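Local coordinates for GTPase-activating protein skywalker (Drosophila melanogaster, PDB 6R82), which acts as a GTPase-activating protein for Rab35 and regulates synaptic vesicle protein turnover through endosomal trafficking, the chain here being its TLDc domain, at residues Phe47-Leu58 with Ala71-Arg80; Tyr35-Leu44 with Trp147-Gly155. All coordinates share one frame; numbering follows the deposited sequence.

Contact 1: Phe47-Leu58 with Ala71-Arg80; sequences FYVRVEQHEPTL and AYCSSRWFER
Tyr48 carries the guanidinium of Arg80 flat on one face of its ring, the planes only 3° apart and Arg80 CZ 3.7 Å from the ring centroid, a stack that is also a cation-pi contact. Arg80 CG sits between the backbone N and the carbonyl carbon (chi1 64°) and the chain runs extended to NE, carrying the guanidinium out over the ring. Along its edge the guanidinium holds Glu52: NH1, 2.8 Å away, and NH2 both point end-on at OE1, a salt bridge in the guanidinium plane. Arginine suits the place, offering a flat face to the tyrosine and in-plane N-H groups to the carboxylate. NH1 also bonds to Trp77 O, from above that carbonyl's plane. Shortening Arg80 to an alanine is likely to leave the Glu52 carboxylate without its charged mate, strip the guanidinium from Tyr48 and cost Trp77 O one of its donors. Phe47 turns its edge to one face of the Trp77 indole, T-shaped, with CZ 3.9 Å from NE1; tryptophan provides both this wide apolar face and an N-H for the water that also bonds Thr57 OG1. Over a face of the Phe78 ring lies the Gln53 amide, NE2 3.6 Å from CD1, while OE1 takes Arg76 NH1 on a lone pair. Phe78 N donates to Glu52 O. Thr57 and Cys73 form an antiparallel hydrogen-bonded pair at the open end of the TLDc beta hairpin of strands 57-63 and 68-73, beyond which helix 44-51 and the 3-10 segment from Trp77 meet through the stack and salt bridge.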
loop_
_atom_site.group_PDB
_atom_site.type_symbol
_atom_site.label_atom_id
_atom_site.label_comp_id
_atom_site.label_asym_id
_atom_site.label_seq_id
_atom_site.Cartn_x
_atom_site.Cartn_y
_atom_site.Cartn_z
ATOM N N PHE A 47 10.470 7.149 -5.512
ATOM C CA PHE A 47 9.729 5.972 -5.055
ATOM C C PHE A 47 9.809 4.831 -6.076
ATOM O O PHE A 47 10.146 3.691 -5.725
ATOM C CB PHE A 47 8.276 6.384 -4.786
ATOM C CG PHE A 47 7.337 5.242 -4.464
ATOM C CD1 PHE A 47 6.666 4.568 -5.471
ATOM C CD2 PHE A 47 7.069 4.901 -3.141
ATOM C CE1 PHE A 47 5.781 3.541 -5.177
ATOM C CE2 PHE A 47 6.182 3.883 -2.833
ATOM C CZ PHE A 47 5.536 3.198 -3.853
ATOM N N TYR A 48 9.494 5.120 -7.349
ATOM C CA TYR A 48 9.501 4.077 -8.377
ATOM C C TYR A 48 10.892 3.484 -8.547
ATOM O O TYR A 48 11.053 2.262 -8.624
ATOM C CB TYR A 48 9.012 4.627 -9.718
ATOM C CG TYR A 48 7.565 5.031 -9.727
ATOM C CD1 TYR A 48 6.599 4.244 -9.116
ATOM C CD2 TYR A 48 7.156 6.217 -10.342
ATOM C CE1 TYR A 48 5.263 4.618 -9.109
ATOM C CE2 TYR A 48 5.818 6.594 -10.350
ATOM C CZ TYR A 48 4.885 5.807 -9.730
ATOM O OH TYR A 48 3.567 6.189 -9.734
ATOM N N VAL A 49 11.911 4.344 -8.619
ATOM C CA VAL A 49 13.270 3.872 -8.854
ATOM C C VAL A 49 13.667 2.829 -7.805
ATOM O O VAL A 49 14.348 1.838 -8.111
ATOM C CB VAL A 49 14.242 5.067 -8.868
ATOM C CG1 VAL A 49 15.666 4.586 -8.813
ATOM C CG2 VAL A 49 14.004 5.951 -10.120
ATOM N N ARG A 50 13.222 3.017 -6.564
ATOM C CA ARG A 50 13.653 2.132 -5.488
ATOM C C ARG A 50 12.769 0.896 -5.323
ATOM O O ARG A 50 13.274 -0.168 -4.949
ATOM C CB ARG A 50 13.731 2.910 -4.169
ATOM C CG ARG A 50 15.085 3.622 -4.022
ATOM C CD ARG A 50 15.383 4.086 -2.604
ATOM N NE ARG A 50 16.709 4.713 -2.508
ATOM C CZ ARG A 50 17.812 4.083 -2.109
ATOM N NH1 ARG A 50 17.777 2.797 -1.746
ATOM N NH2 ARG A 50 18.956 4.738 -2.060
ATOM N N VAL A 51 11.465 0.980 -5.577
ATOM C CA VAL A 51 10.565 -0.106 -5.192
ATOM C C VAL A 51 10.014 -0.902 -6.365
ATOM O O VAL A 51 9.421 -1.971 -6.135
ATOM C CB VAL A 51 9.388 0.396 -4.319
ATOM C CG1 VAL A 51 9.872 1.354 -3.231
ATOM C CG2 VAL A 51 8.282 1.033 -5.169
ATOM N N GLU A 52 10.156 -0.426 -7.605
ATOM C CA GLU A 52 9.195 -0.853 -8.632
ATOM C C GLU A 52 9.388 -2.289 -9.110
ATOM O O GLU A 52 8.454 -2.859 -9.686
ATOM C CB GLU A 52 9.239 0.095 -9.838
ATOM C CG GLU A 52 10.481 -0.001 -10.705
ATOM C CD GLU A 52 10.425 1.014 -11.857
ATOM O OE1 GLU A 52 9.342 1.612 -12.085
ATOM O OE2 GLU A 52 11.455 1.212 -12.527
ATOM N N GLN A 53 10.548 -2.908 -8.877
ATOM C CA GLN A 53 10.732 -4.309 -9.262
ATOM C C GLN A 53 10.529 -5.307 -8.110
ATOM O O GLN A 53 10.701 -6.519 -8.316
ATOM C CB GLN A 53 12.114 -4.504 -9.898
ATOM C CG GLN A 53 12.288 -3.785 -11.280
ATOM C CD GLN A 53 11.504 -4.469 -12.413
ATOM O OE1 GLN A 53 10.536 -5.188 -12.171
ATOM N NE2 GLN A 53 11.946 -4.263 -13.650
ATOM N N HIS A 54 10.125 -4.850 -6.925
ATOM C CA HIS A 54 9.855 -5.758 -5.802
ATOM C C HIS A 54 8.402 -6.217 -5.795
ATOM O O HIS A 54 7.498 -5.435 -6.081
ATOM C CB HIS A 54 10.164 -5.086 -4.463
ATOM C CG HIS A 54 11.628 -4.908 -4.203
ATOM N ND1 HIS A 54 12.390 -5.857 -3.552
ATOM C CD2 HIS A 54 12.470 -3.893 -4.502
ATOM C CE1 HIS A 54 13.646 -5.445 -3.483
ATOM N NE2 HIS A 54 13.718 -4.248 -4.043
ATOM N N GLU A 55 8.176 -7.482 -5.447
ATOM C CA GLU A 55 6.813 -7.911 -5.153
ATOM C C GLU A 55 6.859 -9.103 -4.214
ATOM O O GLU A 55 7.806 -9.899 -4.270
ATOM C CB GLU A 55 6.029 -8.280 -6.420
ATOM C CG GLU A 55 6.509 -9.547 -7.079
ATOM C CD GLU A 55 5.541 -10.075 -8.137
ATOM O OE1 GLU A 55 4.983 -9.259 -8.915
ATOM O OE2 GLU A 55 5.343 -11.310 -8.180
ATOM N N PRO A 56 5.896 -9.221 -3.298
ATOM C CA PRO A 56 4.886 -8.206 -2.955
ATOM C C PRO A 56 5.514 -7.090 -2.134
ATOM O O PRO A 56 6.710 -7.181 -1.850
ATOM C CB PRO A 56 3.889 -8.986 -2.107
ATOM C CG PRO A 56 4.796 -10.000 -1.374
ATOM C CD PRO A 56 5.866 -10.376 -2.377
ATOM N N THR A 57 4.759 -6.052 -1.770
ATOM C CA THR A 57 5.305 -5.009 -0.907
ATOM C C THR A 57 4.279 -4.637 0.151
ATOM O O THR A 57 3.094 -4.944 0.041
ATOM C CB THR A 57 5.726 -3.736 -1.675
ATOM O OG1 THR A 57 4.618 -3.236 -2.424
ATOM C CG2 THR A 57 6.884 -4.021 -2.628
ATOM N N LEU A 58 4.762 -3.982 1.192
ATOM C CA LEU A 58 3.935 -3.526 2.297
ATOM C C LEU A 58 4.134 -2.023 2.426
ATOM O O LEU A 58 5.258 -1.556 2.649
ATOM C CB LEU A 58 4.308 -4.244 3.601
ATOM C CG LEU A 58 3.375 -4.038 4.801
ATOM C CD1 LEU A 58 1.945 -4.408 4.435
ATOM C CD2 LEU A 58 3.843 -4.887 5.968
ATOM N N ALA A 71 -1.209 -0.607 3.022
ATOM C CA ALA A 71 -1.712 -1.695 2.196
ATOM C C ALA A 71 -0.622 -2.715 1.907
ATOM O O ALA A 71 0.543 -2.361 1.711
ATOM C CB ALA A 71 -2.272 -1.178 0.868
ATOM N N TYR A 72 -1.022 -3.979 1.859
ATOM C CA TYR A 72 -0.214 -5.033 1.274
ATOM C C TYR A 72 -0.508 -5.054 -0.225
ATOM O O TYR A 72 -1.665 -5.207 -0.628
ATOM C CB TYR A 72 -0.541 -6.373 1.940
ATOM C CG TYR A 72 0.123 -7.583 1.329
ATOM C CD1 TYR A 72 1.437 -7.909 1.640
ATOM C CD2 TYR A 72 -0.558 -8.400 0.448
ATOM C CE1 TYR A 72 2.054 -9.020 1.080
ATOM C CE2 TYR A 72 0.053 -9.521 -0.120
ATOM C CZ TYR A 72 1.358 -9.815 0.207
ATOM O OH TYR A 72 1.959 -10.912 -0.349
ATOM N N CYS A 73 0.528 -4.886 -1.047
ATOM C CA CYS A 73 0.377 -4.813 -2.497
ATOM C C CYS A 73 0.937 -6.065 -3.150
ATOM O O CYS A 73 2.120 -6.372 -2.996
ATOM C CB CYS A 73 1.083 -3.577 -3.044
ATOM S SG CYS A 73 0.528 -2.043 -2.240
ATOM N N SER A 74 0.105 -6.749 -3.933
ATOM C CA SER A 74 0.499 -8.040 -4.484
ATOM C C SER A 74 1.536 -7.940 -5.609
ATOM O O SER A 74 2.287 -8.895 -5.817
ATOM C CB SER A 74 -0.738 -8.770 -5.001
ATOM O OG SER A 74 -1.372 -7.975 -5.993
ATOM N N SER A 75 1.609 -6.828 -6.348
ATOM C CA SER A 75 2.315 -6.827 -7.628
ATOM C C SER A 75 3.331 -5.696 -7.699
ATOM O O SER A 75 3.229 -4.696 -6.979
ATOM C CB SER A 75 1.324 -6.701 -8.797
ATOM O OG SER A 75 0.250 -7.596 -8.617
ATOM N N ARG A 76 4.313 -5.847 -8.591
ATOM C CA ARG A 76 5.328 -4.807 -8.702
ATOM C C ARG A 76 4.738 -3.531 -9.296
ATOM O O ARG A 76 3.880 -3.571 -10.185
ATOM C CB ARG A 76 6.532 -5.283 -9.518
ATOM C CG ARG A 76 6.231 -6.153 -10.636
ATOM C CD ARG A 76 7.467 -6.828 -11.203
ATOM N NE ARG A 76 6.951 -7.513 -12.369
ATOM C CZ ARG A 76 7.280 -7.254 -13.624
ATOM N NH1 ARG A 76 8.210 -6.341 -13.908
ATOM N NH2 ARG A 76 6.695 -7.948 -14.592
ATOM N N TRP A 77 5.167 -2.392 -8.761
ATOM C CA TRP A 77 4.680 -1.126 -9.292
ATOM C C TRP A 77 5.153 -0.914 -10.723
ATOM O O TRP A 77 4.551 -0.124 -11.448
ATOM C CB TRP A 77 5.106 0.029 -8.384
ATOM C CG TRP A 77 4.340 0.071 -7.068
ATOM C CD1 TRP A 77 4.795 -0.326 -5.846
ATOM C CD2 TRP A 77 2.996 0.535 -6.862
ATOM N NE1 TRP A 77 3.819 -0.146 -4.897
ATOM C CE2 TRP A 77 2.704 0.380 -5.492
ATOM C CE3 TRP A 77 2.009 1.056 -7.707
ATOM C CZ2 TRP A 77 1.466 0.745 -4.931
ATOM C CZ3 TRP A 77 0.768 1.405 -7.153
ATOM C CH2 TRP A 77 0.515 1.255 -5.776
ATOM N N PHE A 78 6.207 -1.625 -11.144
ATOM C CA PHE A 78 6.629 -1.626 -12.540
ATOM C C PHE A 78 5.473 -1.913 -13.487
ATOM O O PHE A 78 5.474 -1.431 -14.623
ATOM C CB PHE A 78 7.722 -2.676 -12.742
ATOM C CG PHE A 78 8.313 -2.713 -14.138
ATOM C CD1 PHE A 78 9.388 -1.898 -14.467
ATOM C CD2 PHE A 78 7.821 -3.602 -15.098
ATOM C CE1 PHE A 78 9.961 -1.941 -15.741
ATOM C CE2 PHE A 78 8.378 -3.659 -16.372
ATOM C CZ PHE A 78 9.449 -2.827 -16.699
ATOM N N GLU A 79 4.491 -2.703 -13.050
ATOM C CA GLU A 79 3.389 -3.084 -13.929
ATOM C C GLU A 79 2.374 -1.963 -14.157
ATOM O O GLU A 79 1.416 -2.173 -14.897
ATOM C CB GLU A 79 2.683 -4.329 -13.368
ATOM C CG GLU A 79 3.565 -5.598 -13.502
ATOM C CD GLU A 79 2.902 -6.872 -12.963
ATOM O OE1 GLU A 79 1.709 -6.837 -12.602
ATOM O OE2 GLU A 79 3.587 -7.919 -12.909
ATOM N N ARG A 80 2.572 -0.779 -13.569
ATOM C CA ARG A 80 1.631 0.317 -13.776
ATOM C C ARG A 80 1.522 0.722 -15.245
ATOM O O ARG A 80 0.529 1.359 -15.621
ATOM C CB ARG A 80 2.047 1.524 -12.933
ATOM C CG ARG A 80 3.397 2.093 -13.347
ATOM C CD ARG A 80 3.939 3.093 -12.342
ATOM N NE ARG A 80 5.181 3.711 -12.819
ATOM C CZ ARG A 80 6.401 3.194 -12.665
ATOM N NH1 ARG A 80 6.583 2.019 -12.031
ATOM N NH2 ARG A 80 7.449 3.841 -13.151
HETATM O O HOH W 1 6.895 -2.721 -6.400
HETATM O O HOH W 2 4.596 -4.179 -4.926
HETATM O O HOH W 3 3.372 -0.729 -2.085
#

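Contact 2: Tyr35-Leu44 with Trp147-Gly155; sequences YTTEEHGCSL and WMDENIRFG
Ile152 points its side chain into the loop that runs into helix 44-51, and its carbons meet Cys42, Thr37, Ser43, Leu44 and Tyr35 in turn. CB lies 4.1 Å from Cys42 SG. The branch methyl CG2 meets Thr37 CG2, also at 4.1 Å. CG1, set anti to the carbonyl carbon (chi1 -40°), is thereby led across the backbone of Ser43, and its terminal methyl CD1 settles 3.7 Å from Ser43 O, beside Leu44 CD2 and 3.9 Å from Tyr35 OH. The apolar contacts suit an isoleucine, whose two arms fill separate directions, although its left-handed backbone is unusual for a beta-branched residue. Leu44 adds its own branch, CD1 resting 3.7 Å from Glu150 CA. The backbones are joined by Leu44 N donating to Glu150 O at 3.0 Å, nearly straight at 164°, though from above the carbonyl plane. Ser43 CA makes a CA-H...O contact with the same oxygen. Asp149 shapes the Ile152 side: its OD1 accepts from Asn151 N, an Asx turn, and from Arg153 N on the opposite face of the carboxylate, bracing the type I turn from Asp149 to Ile152. Ser43 is the N-cap residue of helix 44-51, which lends Phe47 to the packing on Ile152. The contact thus lays the turn linking antiparallel strands 146-149 and 154-156 against the start of that helix and the loop leaving strand 30-36.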
loop_
_atom_site.group_PDB
_atom_site.type_symbol
_atom_site.label_atom_id
_atom_site.label_comp_id
_atom_site.label_asym_id
_atom_site.label_seq_id
_atom_site.Cartn_x
_atom_site.Cartn_y
_atom_site.Cartn_z
ATOM N N TYR A 35 12.158 1.789 0.907
ATOM C CA TYR A 35 11.979 3.214 0.654
ATOM C C TYR A 35 11.403 3.849 1.899
ATOM O O TYR A 35 10.441 3.321 2.471
ATOM C CB TYR A 35 11.029 3.469 -0.532
ATOM C CG TYR A 35 10.828 4.960 -0.843
ATOM C CD1 TYR A 35 11.758 5.663 -1.606
ATOM C CD2 TYR A 35 9.727 5.654 -0.356
ATOM C CE1 TYR A 35 11.592 7.009 -1.884
ATOM C CE2 TYR A 35 9.553 7.005 -0.632
ATOM C CZ TYR A 35 10.489 7.669 -1.396
ATOM O OH TYR A 35 10.333 9.008 -1.668
ATOM N N THR A 36 11.972 4.987 2.301
ATOM C CA THR A 36 11.378 5.796 3.355
ATOM C C THR A 36 11.545 7.275 3.031
ATOM O O THR A 36 12.622 7.718 2.620
ATOM C CB THR A 36 11.987 5.503 4.733
ATOM O OG1 THR A 36 11.464 6.441 5.684
ATOM C CG2 THR A 36 13.491 5.643 4.690
ATOM N N THR A 37 10.474 8.033 3.245
ATOM C CA THR A 37 10.507 9.473 3.014
ATOM C C THR A 37 11.434 10.189 3.986
ATOM O O THR A 37 11.818 11.333 3.727
ATOM C CB THR A 37 9.101 10.039 3.124
ATOM O OG1 THR A 37 8.522 9.605 4.361
ATOM C CG2 THR A 37 8.240 9.524 1.985
ATOM N N GLU A 38 11.819 9.531 5.082
ATOM C CA GLU A 38 12.774 10.113 6.014
ATOM C C GLU A 38 14.198 10.145 5.465
ATOM O O GLU A 38 15.015 10.924 5.970
ATOM C CB GLU A 38 12.748 9.344 7.339
ATOM C CG GLU A 38 11.586 9.714 8.275
ATOM C CD GLU A 38 11.828 9.273 9.721
ATOM O OE1 GLU A 38 12.232 10.120 10.557
ATOM O OE2 GLU A 38 11.619 8.074 10.019
ATOM N N GLU A 39 14.522 9.329 4.450
ATOM C CA GLU A 39 15.903 9.207 3.979
ATOM C C GLU A 39 16.097 9.269 2.467
ATOM O O GLU A 39 17.227 9.516 2.032
ATOM C CB GLU A 39 16.533 7.884 4.460
ATOM C CG GLU A 39 16.227 7.465 5.905
ATOM C CD GLU A 39 17.222 8.009 6.918
ATOM O OE1 GLU A 39 16.894 8.027 8.133
ATOM O OE2 GLU A 39 18.328 8.420 6.499
ATOM N N HIS A 40 15.072 9.028 1.648
ATOM C CA HIS A 40 15.316 8.660 0.254
ATOM C C HIS A 40 14.779 9.662 -0.752
ATOM O O HIS A 40 14.711 9.354 -1.946
ATOM C CB HIS A 40 14.732 7.281 -0.032
ATOM C CG HIS A 40 15.542 6.183 0.558
ATOM N ND1 HIS A 40 14.984 5.142 1.267
ATOM C CD2 HIS A 40 16.882 5.989 0.584
ATOM C CE1 HIS A 40 15.947 4.338 1.680
ATOM N NE2 HIS A 40 17.108 4.831 1.279
ATOM N N GLY A 41 14.441 10.858 -0.315
ATOM C CA GLY A 41 13.716 11.760 -1.173
ATOM C C GLY A 41 12.241 11.646 -0.888
ATOM O O GLY A 41 11.785 10.846 -0.062
ATOM N N CYS A 42 11.487 12.476 -1.577
ATOM C CA CYS A 42 10.061 12.500 -1.310
ATOM C C CYS A 42 9.364 12.845 -2.629
ATOM O O CYS A 42 8.920 13.977 -2.856
ATOM C CB CYS A 42 9.726 13.492 -0.198
ATOM S SG CYS A 42 8.312 13.012 0.790
ATOM N N SER A 43 9.269 11.843 -3.505
ATOM C CA SER A 43 8.640 12.013 -4.808
ATOM C C SER A 43 8.318 10.642 -5.387
ATOM O O SER A 43 9.008 9.656 -5.102
ATOM C CB SER A 43 9.547 12.771 -5.776
ATOM O OG SER A 43 10.741 12.041 -6.008
ATOM N N LEU A 44 7.280 10.597 -6.227
ATOM C CA LEU A 44 6.955 9.353 -6.908
ATOM C C LEU A 44 8.125 8.879 -7.752
ATOM O O LEU A 44 8.376 7.676 -7.836
ATOM C CB LEU A 44 5.700 9.529 -7.757
ATOM C CG LEU A 44 4.429 9.617 -6.913
ATOM C CD1 LEU A 44 3.209 9.544 -7.796
ATOM C CD2 LEU A 44 4.375 8.512 -5.862
ATOM N N TRP A 147 -5.034 7.446 -1.828
ATOM C CA TRP A 147 -4.619 8.264 -2.961
ATOM C C TRP A 147 -3.551 9.214 -2.457
ATOM O O TRP A 147 -3.714 9.806 -1.391
ATOM C CB TRP A 147 -5.797 9.049 -3.554
ATOM C CG TRP A 147 -5.440 9.848 -4.792
ATOM C CD1 TRP A 147 -5.651 9.483 -6.086
ATOM C CD2 TRP A 147 -4.802 11.134 -4.836
ATOM N NE1 TRP A 147 -5.194 10.467 -6.938
ATOM C CE2 TRP A 147 -4.663 11.486 -6.195
ATOM C CE3 TRP A 147 -4.339 12.020 -3.858
ATOM C CZ2 TRP A 147 -4.078 12.685 -6.600
ATOM C CZ3 TRP A 147 -3.759 13.209 -4.260
ATOM C CH2 TRP A 147 -3.632 13.532 -5.621
ATOM N N MET A 148 -2.455 9.344 -3.197
ATOM C CA MET A 148 -1.345 10.189 -2.784
ATOM C C MET A 148 -0.772 10.909 -3.996
ATOM O O MET A 148 -0.784 10.381 -5.106
ATOM C CB MET A 148 -0.252 9.364 -2.093
ATOM C CG MET A 148 -0.622 8.855 -0.707
ATOM S SD MET A 148 0.782 8.091 0.153
ATOM C CE MET A 148 0.899 6.563 -0.806
ATOM N N ASP A 149 -0.261 12.115 -3.775
ATOM C CA ASP A 149 0.178 12.957 -4.879
ATOM C C ASP A 149 1.651 12.713 -5.213
ATOM O O ASP A 149 2.360 11.957 -4.540
ATOM C CB ASP A 149 -0.100 14.445 -4.579
ATOM C CG ASP A 149 0.797 15.045 -3.476
ATOM O OD1 ASP A 149 1.914 14.554 -3.196
ATOM O OD2 ASP A 149 0.369 16.071 -2.891
ATOM N N GLU A 150 2.111 13.381 -6.271
ATOM C CA GLU A 150 3.433 13.137 -6.834
ATOM C C GLU A 150 4.558 13.577 -5.915
ATOM O O GLU A 150 5.711 13.205 -6.160
ATOM C CB GLU A 150 3.577 13.850 -8.185
ATOM C CG GLU A 150 3.674 15.372 -8.067
ATOM C CD GLU A 150 3.494 16.086 -9.404
ATOM O OE1 GLU A 150 4.473 16.696 -9.888
ATOM O OE2 GLU A 150 2.378 16.038 -9.970
ATOM N N ASN A 151 4.260 14.360 -4.880
ATOM C CA ASN A 151 5.270 14.799 -3.929
ATOM C C ASN A 151 5.264 13.971 -2.655
ATOM O O ASN A 151 6.103 14.211 -1.780
ATOM C CB ASN A 151 5.074 16.279 -3.583
ATOM C CG ASN A 151 5.125 17.165 -4.807
ATOM O OD1 ASN A 151 4.145 17.830 -5.148
ATOM N ND2 ASN A 151 6.264 17.164 -5.487
ATOM N N ILE A 152 4.349 13.000 -2.549
ATOM C CA ILE A 152 4.155 12.171 -1.359
ATOM C C ILE A 152 4.005 13.079 -0.144
ATOM O O ILE A 152 4.531 12.790 0.941
ATOM C CB ILE A 152 5.295 11.145 -1.181
ATOM C CG1 ILE A 152 5.702 10.567 -2.537
ATOM C CG2 ILE A 152 4.844 10.002 -0.265
ATOM C CD1 ILE A 152 6.523 9.286 -2.445
ATOM N N ARG A 153 3.294 14.194 -0.333
ATOM C CA ARG A 153 3.041 15.139 0.740
ATOM C C ARG A 153 1.583 15.122 1.185
ATOM O O ARG A 153 1.313 15.009 2.386
ATOM C CB ARG A 153 3.457 16.545 0.306
ATOM C CG ARG A 153 2.793 17.646 1.116
ATOM C CD ARG A 153 3.385 19.026 0.816
ATOM N NE ARG A 153 4.739 19.211 1.347
ATOM C CZ ARG A 153 5.109 19.049 2.623
ATOM N NH1 ARG A 153 4.229 18.716 3.562
ATOM N NH2 ARG A 153 6.378 19.244 2.966
ATOM N N PHE A 154 0.629 15.190 0.246
ATOM C CA PHE A 154 -0.788 15.171 0.579
ATOM C C PHE A 154 -1.470 13.965 -0.051
ATOM O O PHE A 154 -1.056 13.475 -1.106
ATOM C CB PHE A 154 -1.523 16.440 0.104
ATOM C CG PHE A 154 -0.944 17.724 0.617
ATOM C CD1 PHE A 154 -0.855 17.963 1.976
ATOM C CD2 PHE A 154 -0.501 18.701 -0.268
ATOM C CE1 PHE A 154 -0.321 19.143 2.459
ATOM C CE2 PHE A 154 0.036 19.892 0.209
ATOM C CZ PHE A 154 0.123 20.111 1.576
ATOM N N GLY A 155 -2.555 13.524 0.581
ATOM C CA GLY A 155 -3.290 12.374 0.107
ATOM C C GLY A 155 -4.724 12.403 0.584
ATOM O O GLY A 155 -5.119 13.247 1.392
#

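How the contacts relate
Contact 1 lies nested along the chain inside the loop that contact 2 closes, and their centres are about 14 Å apart. Helix 44-51 is what they share: its first residue, Leu44, belongs to contact 2 and the stretch from Phe47 on to contact 1. The two meet directly where Val51 CG1 packs on Tyr35 CB at 3.6 Å and where Arg50 NE comes within 3.3 Å of His40 CD2. At the same junction Phe47 N lies 3.8 Å from Tyr35 CE1. Strand 173-185 relates them further, pairing with strand 57-63, strand 30-36 and strand 154-156; both contacts reach the same antiparallel sheet within the TLDc domain.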